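Side-chain contacts in PAC2 family protein (Mycobacterium tuberculosis, PDB 2WAM), which is of unknown function but belongs to the PAC2 family and represents a duplicated gene family of Actinobacteria: residues P43-P46 with G47-E50; S220-L223 with E224-A228; V298-A301 with L302-Y306. All coordinates share one frame; numbering follows the deposited sequence.

Interaction 1. Residues P43-P46 with G47-E50; sequences PGQP and GMYE
Q45 and Y49 meet with the aliphatic start of the glutamine lying over a face of the tyrosine ring: Q45 CB sits 4.1 Å from the centroid of the Y49 ring, a CH-pi contact 28° off the ring normal. The Y49 ring takes its place because its CG lies between the backbone N and the carbonyl carbon (chi1 67°), which folds the ring back under the opposing strand. The backbone N of Q45 also lies above the same ring. Beyond CB, the glutamine runs out extended beside M48, pointing the same way, with Q45 CG 3.7 Å from M48 CB; the thioether of M48 then bends off toward F159 and A162 of helix 156-169.

Backbone bonds set this register. Q45 N donates to Y49 O at 2.9 Å, while Q45 O receives two donors, M48 N at 2.8 Å and Y49 N at 3.1 Å. With M48 and Y49 both facing Q45, the hairpin of strands 44-45 and 49-51 carries a classic beta bulge beside its P46-G47 turn, where G47 has positive phi. G44 adds a CA-H...O contact, its CA 3.3 Å from Y49 O.

Further out, strand 94-101 flanks the hairpin through A99 and F101, which touch Y49 and M48. The second subunit packs its own P43 on Y49 and its Y41 on Q45 and P46.

Interaction 2. Residues S220-L223 with E224-A228; sequences SNLL and EYRMA
Helix 219-229 carries this contact within a single run of alpha-helical turns, where side chains four residues apart lie along each other. L222 and R226 point the same way, and L222 CD1 comes over one face of the guanidinium, 4.1 Å from R226 CZ. The arginine reaches this place through a bend at chi2 (-89°), which turns its chain back alongside the leucine. Its polar end is held from several directions: NH1 bonds to Q229, and NH2 forms salt bridges with E157 and with D128 of the third subunit. The flat group is thus fixed at its nitrogens while a methyl covers one face. L222 CD1 also approaches the edge of the Y225 ring, 4.3 Å from CD2 of Y225.

On another side of the helix, L223 CD1 packs 3.8 Å from M227 CG; I160 touches the leucine and V234 the methionine. E224 is tied to the preceding turn by a water, which donates to E224 OE1 at 2.9 Å and to N221 OD1 at 3.2 Å; E224 OE2 is bonded to H196.

Successive carbonyls receive the amide four residues on, from E224 N to S220 O at 3.0 Å through M227 N to L223 O at 2.8 Å. Such i to i+4 bonding and side-chain pairing are characteristic of an alpha helix, here one packed against helix 156-169 and also touched by the third subunit.

Interaction 3. Residues V298-A301 with L302-Y306; sequences VVAA and LERQY
Placed beside the backbone N by chi1 of -57°, CG of E303 leads into an extended chain that runs back toward the preceding turn, where E303 OE2 meets V299 CG1 at 3.8 Å. The glutamate's carboxylate finds its polar partner elsewhere, in a hydrogen bond from E303 OE2 to T188 OG1.

R304 starts out the same way but bends at chi3 (-103°), folding its guanidinium back over the helix surface. One face of the group lies on the backbone of A301, with R304 CZ 3.6 Å from A301 CA, and R304 NH2 is 4.1 Å from A301 CB. The small side chains of A300 and A301 probably allow this close approach. V298 CG1 and L302 CD1 make a looser apolar contact at 4.4 Å.

Main-chain bonds of the i to i+4 pattern underlie all this, E303 N reaching V299 O at 2.8 Å. Within helix 293-315, V299 and L302 rest on Y244 in the loop after strand 234-242, while Y306 packs on R189 and P190 in the loop between strands 174-183 and 193-197.

Overall arrangement
The three contacts follow one another along the chain and none touches another. Interaction 1 lies at an end of the mixed sheet, its hairpin including strand 44-45, outermost within the chain; interaction 2 is the closest to the middle of the chain, about 14 Å from its centre. Their centres are about 21 Å apart and their nearest atoms about 10 Å, and helix 156-169 links them: R158, F159 and A162 meet the hairpin, while E157, I160 and R164 meet helix 219-229. Interaction 3 stands on the opposite side of the chain's centre from interaction 1, about 50 Å away between centres, and about 35 Å between centres from interaction 2. Other subunits reach interactions 1 and 2, whereas none touches interaction 3.

Interaction 1. Residues P43-P46 with G47-E50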
ATOM      1  N   PRO A  43      14.914  -1.885   4.143  1.00 43.80           N
ATOM      2  CA  PRO A  43      14.142  -0.802   4.769  1.00 41.44           C
ATOM      3  C   PRO A  43      14.273   0.528   4.015  1.00 37.47           C
ATOM      4  O   PRO A  43      15.249   0.776   3.308  1.00 34.80           O
ATOM      5  CB  PRO A  43      14.777  -0.664   6.163  1.00 41.89           C
ATOM      6  CG  PRO A  43      16.043  -1.516   6.142  1.00 39.95           C
ATOM      7  CD  PRO A  43      16.251  -2.015   4.742  1.00 40.72           C
ATOM      8  N   GLY A  44      13.283   1.389   4.183  1.00 33.79           N
ATOM      9  CA  GLY A  44      13.278   2.653   3.488  1.00 34.90           C
ATOM     10  C   GLY A  44      11.898   3.257   3.465  1.00 37.01           C
ATOM     11  O   GLY A  44      11.119   3.088   4.404  1.00 42.35           O
ATOM     12  N   GLN A  45      11.612   3.991   2.397  1.00 34.85           N
ATOM     13  CA  GLN A  45      10.289   4.524   2.154  1.00 38.32           C
ATOM     14  C   GLN A  45       9.783   3.932   0.848  1.00 40.88           C
ATOM     15  O   GLN A  45      10.337   4.192  -0.218  1.00 44.51           O
ATOM     16  CB  GLN A  45      10.314   6.053   2.087  1.00 43.72           C
ATOM     17  CG  GLN A  45       8.980   6.674   1.630  1.00 48.99           C
ATOM     18  CD  GLN A  45       8.967   8.200   1.699  1.00 52.31           C
ATOM     19  OE1 GLN A  45       9.759   8.818   2.418  1.00 57.70           O
ATOM     20  NE2 GLN A  45       8.053   8.811   0.953  1.00 48.14           N
ATOM     21  N   PRO A  46       8.725   3.125   0.928  1.00 42.17           N
ATOM     22  CA  PRO A  46       8.205   2.454  -0.267  1.00 39.10           C
ATOM     23  C   PRO A  46       7.880   3.455  -1.375  1.00 40.71           C
ATOM     24  O   PRO A  46       7.212   4.469  -1.157  1.00 34.80           O
ATOM     25  CB  PRO A  46       6.934   1.775   0.235  1.00 34.02           C
ATOM     26  CG  PRO A  46       7.093   1.720   1.739  1.00 38.19           C
ATOM     27  CD  PRO A  46       7.858   2.931   2.103  1.00 38.70           C
ATOM     28  N   GLY A  47       8.386   3.164  -2.568  1.00 47.52           N
ATOM     29  CA  GLY A  47       8.184   4.018  -3.712  1.00 22.66           C
ATOM     30  C   GLY A  47       9.040   5.273  -3.707  1.00 39.68           C
ATOM     31  O   GLY A  47       8.815   6.169  -4.529  1.00 39.01           O
ATOM     32  N   MET A  48      10.006   5.361  -2.790  1.00 22.99           N
ATOM     33  CA  MET A  48      10.860   6.538  -2.750  1.00 26.95           C
ATOM     34  C   MET A  48      12.360   6.256  -2.617  1.00 35.52           C
ATOM     35  O   MET A  48      13.158   6.818  -3.360  1.00 30.23           O
ATOM     36  CB  MET A  48      10.404   7.518  -1.671  1.00 23.99           C
ATOM     37  CG  MET A  48      11.027   8.893  -1.851  1.00 30.19           C
ATOM     38  SD  MET A  48      10.572   9.672  -3.428  1.00 37.73           S
ATOM     39  CE  MET A  48      12.129  10.422  -3.744  1.00 30.83           C
ATOM     40  N   TYR A  49      12.742   5.412  -1.658  1.00 37.05           N
ATOM     41  CA  TYR A  49      14.143   5.048  -1.494  1.00 28.75           C
ATOM     42  C   TYR A  49      14.337   3.812  -0.642  1.00 31.49           C
ATOM     43  O   TYR A  49      13.560   3.553   0.275  1.00 33.14           O
ATOM     44  CB  TYR A  49      14.958   6.206  -0.902  1.00 26.23           C
ATOM     45  CG  TYR A  49      14.610   6.563   0.536  1.00 28.91           C
ATOM     46  CD1 TYR A  49      15.167   5.867   1.612  1.00 27.19           C
ATOM     47  CD2 TYR A  49      13.751   7.610   0.821  1.00 31.03           C
ATOM     48  CE1 TYR A  49      14.870   6.201   2.926  1.00 29.33           C
ATOM     49  CE2 TYR A  49      13.442   7.946   2.132  1.00 38.05           C
ATOM     50  CZ  TYR A  49      14.000   7.244   3.180  1.00 36.24           C
ATOM     51  OH  TYR A  49      13.680   7.592   4.475  1.00 29.13           O
ATOM     52  N   GLU A  50      15.380   3.053  -0.970  1.00 27.86           N
ATOM     53  CA  GLU A  50      15.901   1.998  -0.117  1.00 26.68           C
ATOM     54  C   GLU A  50      17.141   2.494   0.625  1.00 32.99           C
ATOM     55  O   GLU A  50      18.034   3.115   0.036  1.00 31.87           O
ATOM     56  CB  GLU A  50      16.311   0.799  -0.951  1.00 32.81           C
ATOM     57  CG  GLU A  50      15.180   0.002  -1.540  1.00 59.35           C
ATOM     58  CD  GLU A  50      15.590  -1.440  -1.824  1.00 74.20           C
ATOM     59  OE1 GLU A  50      16.767  -1.803  -1.553  1.00 60.93           O
ATOM     60  OE2 GLU A  50      14.727  -2.208  -2.308  1.00 84.14           O
TER

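Interaction 2. Residues S220-L223 with E224-A228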
ATOM      1  N   SER A 220      16.502  20.944  -7.199  1.00 20.80           N
ATOM      2  CA  SER A 220      17.586  21.431  -6.341  1.00 28.48           C
ATOM      3  C   SER A 220      17.231  22.755  -5.682  1.00 28.54           C
ATOM      4  O   SER A 220      17.407  22.920  -4.483  1.00 31.43           O
ATOM      5  CB  SER A 220      18.903  21.576  -7.115  1.00 32.87           C
ATOM      6  OG  SER A 220      19.715  20.421  -6.983  1.00 29.63           O
ATOM      7  N   ASN A 221      16.724  23.700  -6.463  1.00 27.35           N
ATOM      8  CA  ASN A 221      16.346  24.983  -5.890  1.00 33.08           C
ATOM      9  C   ASN A 221      15.206  24.854  -4.898  1.00 35.29           C
ATOM     10  O   ASN A 221      15.234  25.451  -3.820  1.00 30.69           O
ATOM     11  CB  ASN A 221      15.967  25.982  -6.978  1.00 39.39           C
ATOM     12  CG  ASN A 221      17.169  26.523  -7.718  1.00 43.38           C
ATOM     13  OD1 ASN A 221      18.309  26.449  -7.232  1.00 31.61           O
ATOM     14  ND2 ASN A 221      16.921  27.073  -8.910  1.00 45.15           N
ATOM     15  N   LEU A 222      14.190  24.084  -5.268  1.00 32.29           N
ATOM     16  CA  LEU A 222      13.052  23.901  -4.385  1.00 28.62           C
ATOM     17  C   LEU A 222      13.490  23.177  -3.113  1.00 31.54           C
ATOM     18  O   LEU A 222      12.977  23.463  -2.036  1.00 34.40           O
ATOM     19  CB  LEU A 222      11.912  23.163  -5.084  1.00 22.86           C
ATOM     20  CG  LEU A 222      10.556  23.219  -4.380  1.00 36.69           C
ATOM     21  CD1 LEU A 222      10.089  24.659  -4.197  1.00 28.55           C
ATOM     22  CD2 LEU A 222       9.518  22.419  -5.147  1.00 33.85           C
ATOM     23  N   LEU A 223      14.462  22.271  -3.232  1.00 31.23           N
ATOM     24  CA  LEU A 223      14.984  21.573  -2.062  1.00 29.22           C
ATOM     25  C   LEU A 223      15.628  22.569  -1.117  1.00 33.79           C
ATOM     26  O   LEU A 223      15.369  22.570   0.086  1.00 27.26           O
ATOM     27  CB  LEU A 223      16.012  20.522  -2.463  1.00 30.40           C
ATOM     28  CG  LEU A 223      16.806  19.893  -1.309  1.00 29.20           C
ATOM     29  CD1 LEU A 223      15.897  19.091  -0.371  1.00 23.47           C
ATOM     30  CD2 LEU A 223      17.914  19.019  -1.876  1.00 24.97           C
ATOM     31  N   GLU A 224      16.470  23.423  -1.685  1.00 34.02           N
ATOM     32  CA  GLU A 224      17.115  24.486  -0.935  1.00 31.46           C
ATOM     33  C   GLU A 224      16.076  25.389  -0.244  1.00 31.02           C
ATOM     34  O   GLU A 224      16.154  25.637   0.964  1.00 32.46           O
ATOM     35  CB  GLU A 224      18.033  25.269  -1.865  1.00 23.89           C
ATOM     36  CG  GLU A 224      18.500  26.600  -1.353  1.00 32.69           C
ATOM     37  CD  GLU A 224      19.633  27.152  -2.197  1.00 45.10           C
ATOM     38  OE1 GLU A 224      20.510  26.354  -2.609  1.00 47.18           O
ATOM     39  OE2 GLU A 224      19.644  28.377  -2.445  1.00 43.76           O
ATOM     40  N   TYR A 225      15.089  25.855  -1.001  1.00 29.15           N
ATOM     41  CA  TYR A 225      14.006  26.650  -0.424  1.00 33.81           C
ATOM     42  C   TYR A 225      13.230  25.927   0.685  1.00 43.17           C
ATOM     43  O   TYR A 225      13.002  26.494   1.762  1.00 36.25           O
ATOM     44  CB  TYR A 225      13.038  27.114  -1.506  1.00 30.37           C
ATOM     45  CG  TYR A 225      11.933  27.991  -0.969  1.00 34.68           C
ATOM     46  CD1 TYR A 225      12.224  29.185  -0.313  1.00 32.00           C
ATOM     47  CD2 TYR A 225      10.597  27.627  -1.112  1.00 34.50           C
ATOM     48  CE1 TYR A 225      11.215  29.991   0.182  1.00 38.90           C
ATOM     49  CE2 TYR A 225       9.583  28.423  -0.621  1.00 38.07           C
ATOM     50  CZ  TYR A 225       9.895  29.605   0.023  1.00 45.62           C
ATOM     51  OH  TYR A 225       8.889  30.401   0.511  1.00 49.12           O
ATOM     52  N   ARG A 226      12.814  24.686   0.423  1.00 35.10           N
ATOM     53  CA  ARG A 226      12.061  23.932   1.418  1.00 30.96           C
ATOM     54  C   ARG A 226      12.892  23.740   2.674  1.00 30.25           C
ATOM     55  O   ARG A 226      12.417  23.972   3.779  1.00 37.65           O
ATOM     56  CB  ARG A 226      11.601  22.588   0.860  1.00 24.81           C
ATOM     57  CG  ARG A 226      10.554  22.694  -0.233  1.00 24.62           C
ATOM     58  CD  ARG A 226       9.173  22.714   0.338  1.00 26.20           C
ATOM     59  NE  ARG A 226       8.148  22.855  -0.693  1.00 34.91           N
ATOM     60  CZ  ARG A 226       7.565  24.005  -1.010  1.00 33.82           C
ATOM     61  NH1 ARG A 226       7.912  25.117  -0.380  1.00 36.56           N
ATOM     62  NH2 ARG A 226       6.644  24.046  -1.957  1.00 25.48           N
ATOM     63  N   MET A 227      14.137  23.324   2.486  1.00 25.35           N
ATOM     64  CA  MET A 227      15.106  23.190   3.571  1.00 26.76           C
ATOM     65  C   MET A 227      15.175  24.444   4.447  1.00 33.27           C
ATOM     66  O   MET A 227      15.109  24.349   5.674  1.00 39.05           O
ATOM     67  CB  MET A 227      16.504  22.891   3.006  1.00 35.12           C
ATOM     68  CG  MET A 227      16.708  21.466   2.488  1.00 33.97           C
ATOM     69  SD  MET A 227      16.432  20.256   3.775  1.00 50.93           S
ATOM     70  CE  MET A 227      18.069  20.162   4.497  1.00 38.24           C
ATOM     71  N   ALA A 228      15.319  25.611   3.817  1.00 30.82           N
ATOM     72  CA  ALA A 228      15.345  26.882   4.545  1.00 40.90           C
ATOM     73  C   ALA A 228      14.051  27.143   5.310  1.00 42.36           C
ATOM     74  O   ALA A 228      14.089  27.612   6.448  1.00 38.34           O
ATOM     75  CB  ALA A 228      15.628  28.032   3.618  1.00 28.16           C
TER
HETATM   76  O   HOH W   1      20.431  25.139  -5.233  1.00 39.46           O

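Interaction 3. Residues V298-A301 with L302-Y306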
ATOM      1  N   VAL A 298      33.852  36.623 -31.983  1.00 73.89           N
ATOM      2  CA  VAL A 298      32.828  36.447 -30.966  1.00 74.68           C
ATOM      3  C   VAL A 298      33.469  36.510 -29.587  1.00 81.48           C
ATOM      4  O   VAL A 298      33.040  37.274 -28.720  1.00 84.73           O
ATOM      5  CB  VAL A 298      32.138  35.077 -31.117  1.00 70.98           C
ATOM      6  CG1 VAL A 298      31.148  34.834 -29.983  1.00 59.69           C
ATOM      7  CG2 VAL A 298      31.460  34.976 -32.470  1.00 74.82           C
ATOM      8  N   VAL A 299      34.511  35.700 -29.405  1.00 77.44           N
ATOM      9  CA  VAL A 299      35.197  35.570 -28.126  1.00 73.05           C
ATOM     10  C   VAL A 299      35.831  36.896 -27.718  1.00 76.77           C
ATOM     11  O   VAL A 299      35.591  37.399 -26.619  1.00 71.27           O
ATOM     12  CB  VAL A 299      36.275  34.450 -28.175  1.00 61.49           C
ATOM     13  CG1 VAL A 299      37.200  34.525 -26.969  1.00 64.47           C
ATOM     14  CG2 VAL A 299      35.623  33.072 -28.267  1.00 52.26           C
ATOM     15  N   ALA A 300      36.630  37.465 -28.618  1.00 80.51           N
ATOM     16  CA  ALA A 300      37.272  38.756 -28.380  1.00 71.56           C
ATOM     17  C   ALA A 300      36.251  39.819 -27.968  1.00 70.51           C
ATOM     18  O   ALA A 300      36.482  40.584 -27.030  1.00 68.66           O
ATOM     19  CB  ALA A 300      38.039  39.194 -29.608  1.00 63.23           C
ATOM     20  N   ALA A 301      35.122  39.855 -28.665  1.00 70.51           N
ATOM     21  CA  ALA A 301      34.026  40.739 -28.286  1.00 81.66           C
ATOM     22  C   ALA A 301      33.587  40.500 -26.841  1.00 88.24           C
ATOM     23  O   ALA A 301      33.389  41.455 -26.083  1.00 94.87           O
ATOM     24  CB  ALA A 301      32.852  40.564 -29.228  1.00 83.87           C
ATOM     25  N   LEU A 302      33.428  39.230 -26.466  1.00 76.98           N
ATOM     26  CA  LEU A 302      33.042  38.874 -25.100  1.00 65.64           C
ATOM     27  C   LEU A 302      34.087  39.341 -24.083  1.00 63.66           C
ATOM     28  O   LEU A 302      33.750  39.905 -23.042  1.00 64.96           O
ATOM     29  CB  LEU A 302      32.837  37.365 -24.966  1.00 59.51           C
ATOM     30  CG  LEU A 302      31.570  36.729 -25.529  1.00 59.47           C
ATOM     31  CD1 LEU A 302      31.747  35.216 -25.628  1.00 60.40           C
ATOM     32  CD2 LEU A 302      30.372  37.090 -24.665  1.00 53.92           C
ATOM     33  N   GLU A 303      35.356  39.095 -24.383  1.00 59.54           N
ATOM     34  CA  GLU A 303      36.421  39.527 -23.492  1.00 73.85           C
ATOM     35  C   GLU A 303      36.281  41.023 -23.208  1.00 79.94           C
ATOM     36  O   GLU A 303      36.464  41.481 -22.075  1.00 77.55           O
ATOM     37  CB  GLU A 303      37.790  39.221 -24.104  1.00 73.17           C
ATOM     38  CG  GLU A 303      37.997  37.759 -24.453  1.00 64.82           C
ATOM     39  CD  GLU A 303      39.355  37.505 -25.055  1.00 68.15           C
ATOM     40  OE1 GLU A 303      39.925  38.443 -25.646  1.00 76.95           O
ATOM     41  OE2 GLU A 303      39.856  36.371 -24.943  1.00 69.41           O
ATOM     42  N   ARG A 304      35.943  41.778 -24.245  1.00 83.38           N
ATOM     43  CA  ARG A 304      35.754  43.214 -24.101  1.00 88.40           C
ATOM     44  C   ARG A 304      34.642  43.530 -23.099  1.00 85.16           C
ATOM     45  O   ARG A 304      34.875  44.230 -22.113  1.00 87.82           O
ATOM     46  CB  ARG A 304      35.514  43.879 -25.465  1.00 89.41           C
ATOM     47  CG  ARG A 304      36.813  44.135 -26.239  1.00 85.46           C
ATOM     48  CD  ARG A 304      36.579  44.758 -27.605  1.00 84.64           C
ATOM     49  NE  ARG A 304      36.709  43.803 -28.704  1.00 85.85           N
ATOM     50  CZ  ARG A 304      35.788  43.610 -29.649  1.00 86.68           C
ATOM     51  NH1 ARG A 304      34.658  44.313 -29.641  1.00 77.71           N
ATOM     52  NH2 ARG A 304      36.002  42.721 -30.612  1.00 90.38           N
ATOM     53  N   GLN A 305      33.445  42.999 -23.343  1.00 79.61           N
ATOM     54  CA  GLN A 305      32.318  43.201 -22.434  1.00 86.70           C
ATOM     55  C   GLN A 305      32.670  42.829 -20.997  1.00 90.93           C
ATOM     56  O   GLN A 305      32.323  43.545 -20.053  1.00 96.31           O
ATOM     57  CB  GLN A 305      31.116  42.364 -22.870  1.00 90.34           C
ATOM     58  CG  GLN A 305      30.528  42.738 -24.213  1.00101.25           C
ATOM     59  CD  GLN A 305      29.290  41.921 -24.550  1.00109.50           C
ATOM     60  OE1 GLN A 305      29.263  40.698 -24.372  1.00105.08           O
ATOM     61  NE2 GLN A 305      28.254  42.595 -25.038  1.00115.40           N
ATOM     62  N   TYR A 306      33.352  41.699 -20.845  1.00 82.90           N
ATOM     63  CA  TYR A 306      33.668  41.160 -19.530  1.00 83.36           C
ATOM     64  C   TYR A 306      34.618  42.070 -18.758  1.00 88.22           C
ATOM     65  O   TYR A 306      34.385  42.358 -17.585  1.00 94.12           O
ATOM     66  CB  TYR A 306      34.246  39.742 -19.656  1.00 77.66           C
ATOM     67  CG  TYR A 306      34.640  39.093 -18.344  1.00 68.38           C
ATOM     68  CD1 TYR A 306      33.714  38.391 -17.586  1.00 67.21           C
ATOM     69  CD2 TYR A 306      35.943  39.175 -17.872  1.00 73.24           C
ATOM     70  CE1 TYR A 306      34.078  37.788 -16.387  1.00 72.52           C
ATOM     71  CE2 TYR A 306      36.317  38.577 -16.677  1.00 76.42           C
ATOM     72  CZ  TYR A 306      35.383  37.883 -15.935  1.00 75.88           C
ATOM     73  OH  TYR A 306      35.759  37.288 -14.740  1.00 71.64           O
TER